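Local coordinates for protein acetylene hydratase (Pelobacter acetylenicus, PDB 2E7Z) that catalyses the hydration of acetylene to acetaldehyde, using a tungsten-bis(molybdopterin guanine dinucleotide) cofactor and one [4Fe-4S] cluster, at residues L427-Q441 and Q448-L460. Numbering follows the deposited sequence.
Sequences LKGLMNQDLVVCYDQ and QLADYVLPGDHWL. With MGD (2-amino-5,6-dimercapto-7-methyl-3,7,8a,9-tetrahydro-8-oxa-1,3,9,10-tetraaza-anthracen-4-one guanosine dinucleotide), chain E.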
ATOM      1  N   LEU A 427      -3.728  18.710  -6.205  1.00  7.32           N
ATOM      2  CA  LEU A 427      -4.778  19.726  -6.154  1.00  7.02           C
ATOM      3  C   LEU A 427      -4.940  20.381  -7.539  1.00  6.97           C
ATOM      4  O   LEU A 427      -6.058  20.515  -8.042  1.00  6.81           O
ATOM      5  CB  LEU A 427      -4.489  20.772  -5.071  1.00  7.35           C
ATOM      6  CG  LEU A 427      -5.525  21.902  -5.048  1.00  7.74           C
ATOM      7  CD1 LEU A 427      -6.962  21.407  -4.801  1.00  8.76           C
ATOM      8  CD2 LEU A 427      -5.086  22.896  -3.980  1.00  8.75           C
ATOM      9  N   LYS A 428      -3.821  20.772  -8.165  1.00  7.13           N
ATOM     10  CA  LYS A 428      -3.896  21.399  -9.475  1.00  7.39           C
ATOM     11  C   LYS A 428      -4.569  20.440 -10.484  1.00  6.78           C
ATOM     12  O   LYS A 428      -5.409  20.845 -11.294  1.00  7.55           O
ATOM     13  CB  LYS A 428      -2.494  21.801  -9.981  1.00  7.36           C
ATOM     14  CG  LYS A 428      -2.554  22.434 -11.355  1.00  8.11           C
ATOM     15  CD  LYS A 428      -1.214  22.887 -11.850  1.00  8.92           C
ATOM     16  CE  LYS A 428      -1.405  23.359 -13.278  1.00 11.47           C
ATOM     17  NZ  LYS A 428      -0.208  24.040 -13.827  1.00 11.48           N
ATOM     18  N   GLY A 429      -4.187  19.168 -10.420  1.00  6.86           N
ATOM     19  CA  GLY A 429      -4.761  18.147 -11.303  1.00  6.89           C
ATOM     20  C   GLY A 429      -6.268  18.045 -11.117  1.00  6.70           C
ATOM     21  O   GLY A 429      -7.033  18.094 -12.063  1.00  6.77           O
ATOM     22  N   LEU A 430      -6.704  17.930  -9.856  1.00  6.45           N
ATOM     23  CA  LEU A 430      -8.140  17.864  -9.548  1.00  6.92           C
ATOM     24  C   LEU A 430      -8.881  19.135 -10.004  1.00  7.33           C
ATOM     25  O   LEU A 430      -9.970  19.051 -10.579  1.00  7.64           O
ATOM     26  CB  LEU A 430      -8.346  17.606  -8.036  1.00  7.13           C
ATOM     27  CG  LEU A 430      -7.932  16.171  -7.652  1.00  8.95           C
ATOM     28  CD1 LEU A 430      -7.850  16.099  -6.102  1.00  9.74           C
ATOM     29  CD2 LEU A 430      -8.931  15.155  -8.185  1.00 10.18           C
ATOM     30  N   MET A 431      -8.279  20.301  -9.801  1.00  7.36           N
ATOM     31  CA  MET A 431      -8.913  21.563 -10.213  1.00  7.58           C
ATOM     32  C   MET A 431      -9.029  21.698 -11.743  1.00  8.48           C
ATOM     33  O   MET A 431      -9.804  22.523 -12.220  1.00  8.80           O
ATOM     34  CB  MET A 431      -8.176  22.773  -9.612  1.00  8.38           C
ATOM     35  CG  MET A 431      -8.351  22.903  -8.100  1.00  9.02           C
ATOM     36  SD  MET A 431     -10.078  23.184  -7.660  1.00 10.03           S
ATOM     37  CE  MET A 431     -10.402  24.770  -8.447  1.00 11.52           C
ATOM     38  N   ASN A 432      -8.301  20.887 -12.505  1.00  7.94           N
ATOM     39  CA  ASN A 432      -8.400  20.943 -13.971  1.00  7.56           C
ATOM     40  C   ASN A 432      -9.327  19.872 -14.551  1.00  7.36           C
ATOM     41  O   ASN A 432      -9.415  19.743 -15.759  1.00  9.10           O
ATOM     42  CB  ASN A 432      -6.999  20.828 -14.577  1.00  7.65           C
ATOM     43  CG  ASN A 432      -6.930  21.311 -16.012  1.00  8.67           C
ATOM     44  OD1 ASN A 432      -6.199  20.738 -16.832  1.00 12.20           O
ATOM     45  ND2 ASN A 432      -7.621  22.363 -16.317  1.00  8.19           N
ATOM     46  N   GLN A 433     -10.027  19.141 -13.685  1.00  6.94           N
ATOM     47  CA  GLN A 433     -10.970  18.100 -14.119  1.00  7.78           C
ATOM     48  C   GLN A 433     -12.304  18.663 -14.542  1.00  8.49           C
ATOM     49  O   GLN A 433     -12.746  19.667 -14.009  1.00  8.67           O
ATOM     50  CB  GLN A 433     -11.185  17.052 -13.009  1.00  7.92           C
ATOM     51  CG  GLN A 433      -9.923  16.295 -12.604  1.00  6.95           C
ATOM     52  CD  GLN A 433      -9.261  15.694 -13.836  1.00  7.65           C
ATOM     53  OE1 GLN A 433      -9.717  14.681 -14.344  1.00  7.54           O
ATOM     54  NE2 GLN A 433      -8.204  16.337 -14.335  1.00  7.25           N
ATOM     55  N   ASP A 434     -12.920  17.994 -15.519  1.00  8.11           N
ATOM     56  CA  ASP A 434     -14.302  18.297 -15.906  1.00  9.02           C
ATOM     57  C   ASP A 434     -15.304  17.468 -15.091  1.00  8.66           C
ATOM     58  O   ASP A 434     -16.440  17.891 -14.901  1.00 10.60           O
ATOM     59  CB  ASP A 434     -14.495  18.016 -17.397  1.00  9.87           C
ATOM     60  CG  ASP A 434     -13.761  18.992 -18.270  1.00 13.13           C
ATOM     61  OD1 ASP A 434     -13.558  20.150 -17.846  1.00 17.60           O
ATOM     62  OD2 ASP A 434     -13.405  18.598 -19.389  1.00 17.26           O
ATOM     63  N   LEU A 435     -14.874  16.323 -14.558  1.00  8.05           N
ATOM     64  CA  LEU A 435     -15.729  15.462 -13.741  1.00  7.58           C
ATOM     65  C   LEU A 435     -14.911  14.781 -12.676  1.00  7.86           C
ATOM     66  O   LEU A 435     -13.933  14.116 -13.002  1.00  7.89           O
ATOM     67  CB  LEU A 435     -16.413  14.387 -14.597  1.00  8.37           C
ATOM     68  CG  LEU A 435     -17.248  13.326 -13.864  1.00  9.26           C
ATOM     69  CD1 LEU A 435     -18.473  13.937 -13.174  1.00 10.74           C
ATOM     70  CD2 LEU A 435     -17.729  12.269 -14.828  1.00 10.42           C
ATOM     71  N   VAL A 436     -15.317  14.934 -11.417  1.00  6.59           N
ATOM     72  CA  VAL A 436     -14.696  14.212 -10.303  1.00  7.17           C
ATOM     73  C   VAL A 436     -15.796  13.532  -9.517  1.00  7.21           C
ATOM     74  O   VAL A 436     -16.801  14.177  -9.144  1.00  7.03           O
ATOM     75  CB  VAL A 436     -13.884  15.147  -9.388  1.00  7.09           C
ATOM     76  CG1 VAL A 436     -13.341  14.446  -8.128  1.00  7.32           C
ATOM     77  CG2 VAL A 436     -12.790  15.826 -10.185  1.00  8.30           C
ATOM     78  N   VAL A 437     -15.653  12.231  -9.301  1.00  6.69           N
ATOM     79  CA  VAL A 437     -16.601  11.467  -8.488  1.00  7.45           C
ATOM     80  C   VAL A 437     -15.837  10.857  -7.328  1.00  7.03           C
ATOM     81  O   VAL A 437     -14.780  10.240  -7.535  1.00  7.10           O
ATOM     82  CB  VAL A 437     -17.242  10.346  -9.327  1.00  7.68           C
ATOM     83  CG1 VAL A 437     -18.136   9.438  -8.456  1.00  8.55           C
ATOM     84  CG2 VAL A 437     -17.996  10.904 -10.555  1.00  8.88           C
ATOM     85  N   CYS A 438     -16.324  11.043  -6.108  1.00  7.59           N
ATOM     86  CA  CYS A 438     -15.685  10.505  -4.915  1.00  7.06           C
ATOM     87  C   CYS A 438     -16.617   9.556  -4.208  1.00  6.74           C
ATOM     88  O   CYS A 438     -17.687   9.999  -3.780  1.00  8.23           O
ATOM     89  CB  CYS A 438     -15.173  11.626  -4.006  1.00  7.62           C
ATOM     90  SG  CYS A 438     -14.327  11.015  -2.541  1.00  8.38           S
ATOM     91  N   TYR A 439     -16.248   8.284  -4.109  1.00  6.34           N
ATOM     92  CA  TYR A 439     -17.066   7.256  -3.470  1.00  6.60           C
ATOM     93  C   TYR A 439     -16.419   6.958  -2.123  1.00  6.81           C
ATOM     94  O   TYR A 439     -15.330   6.364  -2.038  1.00  7.30           O
ATOM     95  CB  TYR A 439     -17.156   6.020  -4.397  1.00  7.78           C
ATOM     96  CG  TYR A 439     -17.794   4.799  -3.790  1.00  6.79           C
ATOM     97  CD1 TYR A 439     -19.169   4.744  -3.540  1.00  7.63           C
ATOM     98  CD2 TYR A 439     -17.025   3.665  -3.496  1.00  8.21           C
ATOM     99  CE1 TYR A 439     -19.745   3.596  -3.006  1.00  6.84           C
ATOM    100  CE2 TYR A 439     -17.598   2.543  -2.964  1.00  7.20           C
ATOM    101  CZ  TYR A 439     -18.956   2.500  -2.724  1.00  7.23           C
ATOM    102  OH  TYR A 439     -19.467   1.354  -2.148  1.00  7.67           O
ATOM    103  N   ASP A 440     -17.063   7.433  -1.045  1.00  6.85           N
ATOM    104  CA  ASP A 440     -16.387   7.465   0.252  1.00  8.16           C
ATOM    105  C   ASP A 440     -17.432   7.391   1.349  1.00  8.23           C
ATOM    106  O   ASP A 440     -18.619   7.244   1.074  1.00  8.64           O
ATOM    107  CB  ASP A 440     -15.520   8.749   0.388  1.00  8.59           C
ATOM    108  CG  ASP A 440     -14.302   8.561   1.314  1.00  9.00           C
ATOM    109  OD1 ASP A 440     -14.508   8.559   2.551  1.00  8.84           O
ATOM    110  OD2 ASP A 440     -13.147   8.437   0.795  1.00  8.59           O
ATOM    111  N   GLN A 441     -16.948   7.491   2.575  1.00  8.60           N
ATOM    112  CA  GLN A 441     -17.825   7.516   3.762  1.00  8.58           C
ATOM    113  C   GLN A 441     -17.959   8.906   4.358  1.00  8.92           C
ATOM    114  O   GLN A 441     -18.885   9.146   5.136  1.00  9.52           O
ATOM    115  CB  GLN A 441     -17.263   6.538   4.796  1.00  9.06           C
ATOM    116  CG  GLN A 441     -17.389   5.073   4.351  1.00  9.58           C
ATOM    117  CD  GLN A 441     -16.762   4.036   5.279  1.00  9.65           C
ATOM    118  OE1 GLN A 441     -17.040   2.829   5.120  1.00 11.12           O
ATOM    119  NE2 GLN A 441     -15.916   4.454   6.199  1.00  8.08           N
ATOM    120  N   GLN A 448     -14.296  16.929  -1.176  1.00  8.13           N
ATOM    121  CA  GLN A 448     -14.615  18.358  -1.215  1.00  8.99           C
ATOM    122  C   GLN A 448     -14.411  18.977  -2.584  1.00  7.93           C
ATOM    123  O   GLN A 448     -14.961  20.017  -2.931  1.00  8.86           O
ATOM    124  CB  GLN A 448     -13.748  19.073  -0.216  1.00  8.60           C
ATOM    125  CG  GLN A 448     -14.298  18.830   1.200  1.00  8.79           C
ATOM    126  CD  GLN A 448     -13.427  19.421   2.288  1.00  9.13           C
ATOM    127  OE1 GLN A 448     -12.825  20.486   2.103  1.00 10.37           O
ATOM    128  NE2 GLN A 448     -13.362  18.737   3.437  1.00 10.46           N
ATOM    129  N   LEU A 449     -13.585  18.288  -3.380  1.00  7.62           N
ATOM    130  CA  LEU A 449     -13.221  18.688  -4.750  1.00  7.85           C
ATOM    131  C   LEU A 449     -14.054  17.992  -5.812  1.00  7.68           C
ATOM    132  O   LEU A 449     -13.811  18.161  -7.014  1.00  8.31           O
ATOM    133  CB  LEU A 449     -11.715  18.447  -4.975  1.00  7.47           C
ATOM    134  CG  LEU A 449     -10.811  19.427  -4.210  1.00  9.09           C
ATOM    135  CD1 LEU A 449      -9.425  18.863  -3.902  1.00  9.80           C
ATOM    136  CD2 LEU A 449     -10.707  20.760  -4.928  1.00 10.15           C
ATOM    137  N   ALA A 450     -15.068  17.234  -5.386  1.00  7.25           N
ATOM    138  CA  ALA A 450     -15.831  16.437  -6.319  1.00  7.87           C
ATOM    139  C   ALA A 450     -17.024  17.170  -6.918  1.00  7.89           C
ATOM    140  O   ALA A 450     -17.501  18.146  -6.343  1.00  8.96           O
ATOM    141  CB  ALA A 450     -16.264  15.141  -5.673  1.00  8.17           C
ATOM    142  N   ASP A 451     -17.502  16.666  -8.064  1.00  7.95           N
ATOM    143  CA  ASP A 451     -18.832  17.037  -8.585  1.00  8.65           C
ATOM    144  C   ASP A 451     -19.923  16.231  -7.883  1.00  9.06           C
ATOM    145  O   ASP A 451     -21.049  16.713  -7.682  1.00  9.10           O
ATOM    146  CB  ASP A 451     -18.899  16.806 -10.084  1.00  8.82           C
ATOM    147  CG  ASP A 451     -17.953  17.717 -10.816  1.00  9.26           C
ATOM    148  OD1 ASP A 451     -18.276  18.916 -11.003  1.00 13.61           O
ATOM    149  OD2 ASP A 451     -16.877  17.256 -11.205  1.00  9.05           O
ATOM    150  N   TYR A 452     -19.603  14.991  -7.525  1.00  8.40           N
ATOM    151  CA  TYR A 452     -20.540  14.062  -6.883  1.00  8.29           C
ATOM    152  C   TYR A 452     -19.823  13.282  -5.818  1.00  8.44           C
ATOM    153  O   TYR A 452     -18.715  12.740  -6.090  1.00  8.62           O
ATOM    154  CB  TYR A 452     -21.150  13.049  -7.891  1.00  9.33           C
ATOM    155  CG  TYR A 452     -21.870  13.720  -9.036  1.00 10.44           C
ATOM    156  CD1 TYR A 452     -21.178  14.102 -10.186  1.00 11.01           C
ATOM    157  CD2 TYR A 452     -23.238  14.020  -8.938  1.00 11.33           C
ATOM    158  CE1 TYR A 452     -21.795  14.751 -11.228  1.00 10.38           C
ATOM    159  CE2 TYR A 452     -23.891  14.706  -9.956  1.00 10.50           C
ATOM    160  CZ  TYR A 452     -23.154  15.074 -11.087  1.00 10.85           C
ATOM    161  OH  TYR A 452     -23.783  15.757 -12.103  1.00 13.44           O
ATOM    162  N   VAL A 453     -20.444  13.212  -4.637  1.00  8.47           N
ATOM    163  CA  VAL A 453     -19.928  12.383  -3.565  1.00  8.62           C
ATOM    164  C   VAL A 453     -20.945  11.278  -3.366  1.00  8.79           C
ATOM    165  O   VAL A 453     -22.141  11.548  -3.185  1.00  9.32           O
ATOM    166  CB  VAL A 453     -19.696  13.190  -2.291  1.00  8.79           C
ATOM    167  CG1 VAL A 453     -19.162  12.285  -1.146  1.00 10.18           C
ATOM    168  CG2 VAL A 453     -18.706  14.329  -2.565  1.00  9.07           C
ATOM    169  N   LEU A 454     -20.485  10.036  -3.460  1.00  8.27           N
ATOM    170  CA  LEU A 454     -21.372   8.875  -3.424  1.00  8.30           C
ATOM    171  C   LEU A 454     -21.107   8.079  -2.177  1.00  8.51           C
ATOM    172  O   LEU A 454     -19.976   7.825  -1.850  1.00  8.32           O
ATOM    173  CB  LEU A 454     -21.204   8.000  -4.663  1.00  8.43           C
ATOM    174  CG  LEU A 454     -21.466   8.731  -5.974  1.00  9.40           C
ATOM    175  CD1 LEU A 454     -21.188   7.756  -7.105  1.00 10.35           C
ATOM    176  CD2 LEU A 454     -22.903   9.203  -6.049  1.00 10.16           C
ATOM    177  N   PRO A 455     -22.169   7.740  -1.422  1.00  8.30           N
ATOM    178  CA  PRO A 455     -21.966   7.052  -0.152  1.00  8.54           C
ATOM    179  C   PRO A 455     -21.644   5.576  -0.222  1.00  8.57           C
ATOM    180  O   PRO A 455     -22.423   4.774  -0.751  1.00  8.73           O
ATOM    181  CB  PRO A 455     -23.317   7.239   0.548  1.00  8.79           C
ATOM    182  CG  PRO A 455     -24.307   7.258  -0.581  1.00  9.74           C
ATOM    183  CD  PRO A 455     -23.596   8.024  -1.691  1.00  8.85           C
ATOM    184  N   GLY A 456     -20.498   5.226   0.342  1.00  7.73           N
ATOM    185  CA  GLY A 456     -20.103   3.830   0.395  1.00  7.56           C
ATOM    186  C   GLY A 456     -20.571   3.088   1.633  1.00  7.82           C
ATOM    187  O   GLY A 456     -20.717   3.691   2.708  1.00  8.65           O
ATOM    188  N   ASP A 457     -20.859   1.801   1.501  1.00  7.86           N
ATOM    189  CA  ASP A 457     -21.108   0.964   2.658  1.00  8.37           C
ATOM    190  C   ASP A 457     -19.852   0.832   3.531  1.00  9.10           C
ATOM    191  O   ASP A 457     -18.766   1.275   3.171  1.00  8.49           O
ATOM    192  CB  ASP A 457     -21.735  -0.396   2.283  1.00  7.91           C
ATOM    193  CG  ASP A 457     -20.833  -1.283   1.443  1.00  7.30           C
ATOM    194  OD1 ASP A 457     -19.683  -0.919   1.193  1.00  8.61           O
ATOM    195  OD2 ASP A 457     -21.337  -2.369   1.077  1.00  8.57           O
ATOM    196  N   HIS A 458     -20.032   0.238   4.707  1.00  8.51           N
ATOM    197  CA  HIS A 458     -18.994   0.073   5.696  1.00  8.36           C
ATOM    198  C   HIS A 458     -18.773  -1.433   5.935  1.00  8.39           C
ATOM    199  O   HIS A 458     -19.637  -2.279   5.634  1.00  8.66           O
ATOM    200  CB  HIS A 458     -19.483   0.808   6.968  1.00  8.90           C
ATOM    201  CG  HIS A 458     -18.555   0.722   8.136  1.00 10.78           C
ATOM    202  ND1 HIS A 458     -18.511  -0.369   8.981  1.00 10.48           N
ATOM    203  CD2 HIS A 458     -17.627   1.599   8.596  1.00 10.11           C
ATOM    204  CE1 HIS A 458     -17.599  -0.154   9.915  1.00 10.32           C
ATOM    205  NE2 HIS A 458     -17.047   1.032   9.705  1.00  9.98           N
ATOM    206  N   TRP A 459     -17.606  -1.791   6.453  1.00  8.41           N
ATOM    207  CA  TRP A 459     -17.287  -3.207   6.637  1.00  8.41           C
ATOM    208  C   TRP A 459     -18.230  -3.982   7.572  1.00  8.59           C
ATOM    209  O   TRP A 459     -18.263  -5.204   7.516  1.00  9.00           O
ATOM    210  CB  TRP A 459     -15.812  -3.400   7.027  1.00  8.28           C
ATOM    211  CG  TRP A 459     -15.362  -2.885   8.359  1.00  8.08           C
ATOM    212  CD1 TRP A 459     -14.737  -1.693   8.604  1.00  9.04           C
ATOM    213  CD2 TRP A 459     -15.369  -3.603   9.605  1.00  8.39           C
ATOM    214  NE1 TRP A 459     -14.407  -1.607   9.959  1.00  9.58           N
ATOM    215  CE2 TRP A 459     -14.776  -2.771  10.579  1.00  9.78           C
ATOM    216  CE3 TRP A 459     -15.821  -4.873   9.991  1.00  9.58           C
ATOM    217  CZ2 TRP A 459     -14.626  -3.177  11.911  1.00  9.77           C
ATOM    218  CZ3 TRP A 459     -15.653  -5.271  11.300  1.00  9.94           C
ATOM    219  CH2 TRP A 459     -15.069  -4.427  12.241  1.00 10.64           C
ATOM    220  N   LEU A 460     -18.966  -3.291   8.437  1.00  9.14           N
ATOM    221  CA  LEU A 460     -19.952  -3.955   9.304  1.00  9.87           C
ATOM    222  C   LEU A 460     -21.291  -4.133   8.563  1.00 10.12           C
ATOM    223  O   LEU A 460     -22.268  -4.612   9.149  1.00 10.78           O
ATOM    224  CB  LEU A 460     -20.148  -3.157  10.623  1.00  9.65           C
ATOM    225  CG  LEU A 460     -18.974  -3.284  11.599  1.00 10.28           C
ATOM    226  CD1 LEU A 460     -19.125  -2.207  12.706  1.00 11.23           C
ATOM    227  CD2 LEU A 460     -18.926  -4.681  12.214  1.00 11.97           C
TER
HETATM  228  PB  MGD E 801      -6.497   7.161   2.506  1.00  8.87           P
HETATM  229  O1B MGD E 801      -5.659   8.003   1.576  1.00  9.55           O
HETATM  230  O2B MGD E 801      -6.678   7.573   3.921  1.00  9.31           O
HETATM  231  O3B MGD E 801      -5.961   5.650   2.568  1.00  8.26           O
HETATM  232  O3A MGD E 801      -4.182   4.657   1.100  1.00  9.36           O
HETATM  233  PA  MGD E 801      -5.757   4.538   1.427  1.00  8.69           P
HETATM  234  O1A MGD E 801      -6.092   3.238   2.096  1.00  8.74           O
HETATM  235  O2A MGD E 801      -6.457   4.932   0.162  1.00  7.94           O
HETATM  236  O5' MGD E 801      -7.942   7.040   1.800  1.00  8.04           O
HETATM  237  C5' MGD E 801      -8.817   5.997   2.195  1.00  8.87           C
HETATM  238  C4' MGD E 801     -10.223   6.538   2.025  1.00  6.98           C
HETATM  239  O4' MGD E 801     -11.120   5.421   2.119  1.00  7.65           O
HETATM  240  C3' MGD E 801     -10.667   7.461   3.155  1.00  7.56           C
HETATM  241  O3' MGD E 801     -11.089   8.715   2.592  1.00  8.76           O
HETATM  242  C2' MGD E 801     -11.821   6.740   3.883  1.00  7.85           C
HETATM  243  O2' MGD E 801     -12.877   7.577   4.395  1.00  9.39           O
HETATM  244  C1' MGD E 801     -12.332   5.845   2.786  1.00  7.69           C
HETATM  245  N9  MGD E 801     -12.972   4.590   3.208  1.00  7.75           N
HETATM  246  C8  MGD E 801     -12.602   3.773   4.226  1.00  8.18           C
HETATM  247  N7  MGD E 801     -13.360   2.665   4.247  1.00  8.46           N
HETATM  248  C5  MGD E 801     -14.183   2.737   3.178  1.00  7.74           C
HETATM  249  C6  MGD E 801     -15.230   1.917   2.593  1.00  7.81           C
HETATM  250  O6  MGD E 801     -15.547   0.817   3.091  1.00  7.80           O
HETATM  251  N1  MGD E 801     -15.799   2.391   1.472  1.00  7.29           N
HETATM  252  C2  MGD E 801     -15.550   3.577   0.926  1.00  7.44           C
HETATM  253  N2  MGD E 801     -16.208   3.932  -0.216  1.00  7.98           N
HETATM  254  N3  MGD E 801     -14.611   4.382   1.413  1.00  7.44           N
HETATM  255  C4  MGD E 801     -13.923   3.996   2.507  1.00  7.54           C
HETATM  256  C10 MGD E 801      -3.273   3.921   1.920  1.00 10.88           C
HETATM  257  C11 MGD E 801      -1.945   3.908   1.194  1.00 10.61           C
HETATM  258  O11 MGD E 801      -1.486   5.258   1.208  1.00  8.62           O
HETATM  259  C12 MGD E 801      -0.973   2.998   1.905  1.00 11.01           C
HETATM  260  S12 MGD E 801      -1.458   1.390   2.227  1.00 13.53           S
HETATM  261  C13 MGD E 801       0.261   3.421   2.224  1.00 11.18           C
HETATM  262  S13 MGD E 801       1.339   2.468   3.136  1.00 14.62           S
HETATM  263  C14 MGD E 801       0.789   4.765   1.827  1.00 10.51           C
HETATM  264  N15 MGD E 801       0.935   5.657   2.967  1.00 10.42           N
HETATM  265  C16 MGD E 801       1.304   6.926   2.631  1.00 10.39           C
HETATM  266  C17 MGD E 801       2.135   7.797   3.474  1.00 10.57           C
HETATM  267  O17 MGD E 801       2.569   7.388   4.574  1.00 11.93           O
HETATM  268  N18 MGD E 801       2.417   9.032   3.013  1.00 10.82           N
HETATM  269  C19 MGD E 801       1.974   9.502   1.820  1.00  9.48           C
HETATM  270  N19 MGD E 801       2.285  10.752   1.417  1.00 10.76           N
HETATM  271  N20 MGD E 801       1.192   8.767   1.019  1.00  9.83           N
HETATM  272  C21 MGD E 801       0.854   7.516   1.358  1.00 10.49           C
HETATM  273  N22 MGD E 801       0.100   6.789   0.529  1.00  9.47           N
HETATM  274  C23 MGD E 801      -0.138   5.381   0.766  1.00 10.39           C
HETATM  275  O   HOH W   1     -17.798  19.950 -13.524  1.00 30.76           O
HETATM  276  O   HOH W   2     -18.523  -1.675  -1.177  1.00  7.70           O
HETATM  277  O   HOH W   3     -17.900   1.165   0.359  1.00  9.22           O
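At the start of the paired strands, D451 and V436 are joined by both side chain and backbone. With CG beside its own backbone N (chi1 -65°), D451 turns OD2 back to take V436 N through the anti lone pair at 2.8 Å, while D451 N bonds V436 O; R70 forms a salt bridge with the same OD2. Nearby, L449 rests its two methyls against side chains of helix 423-431, CD1 against L427 CD1 (3.7 Å) and CD2 against M431 SD, crossing both side chains at about a right angle. Beyond this point strands 435-440 and 452-455 run parallel, neighbours in the mixed sheet of a DMSO reductase-family fold, and the ladder from C438 N to Y452 O (2.9 Å) continues to G456 N and D440 O. V437 CG1 meets L454 CD1 on one face, where L435 CD1 also comes to the edge of the Y452 ring. As in parallel alpha/beta nucleotide-binding folds, the guanosine end of MGD lies at the carboxyl ends of these two strands. D440 grips the ribose with both oxygens, OD1 to O2' and OD2 to O3' of MGD, each 2.7 Å. The Y439 ring, set by CG anti to N (chi1 171°), has guanine N2 over one face and G456 CA at 3.4 Å from CE1. Water 3 joins Y439 OH, also hydrogen-bonded to K489 O, with D457 OD1 and guanine N1, while R462 and R513 form salt bridges with the D457 carboxylate.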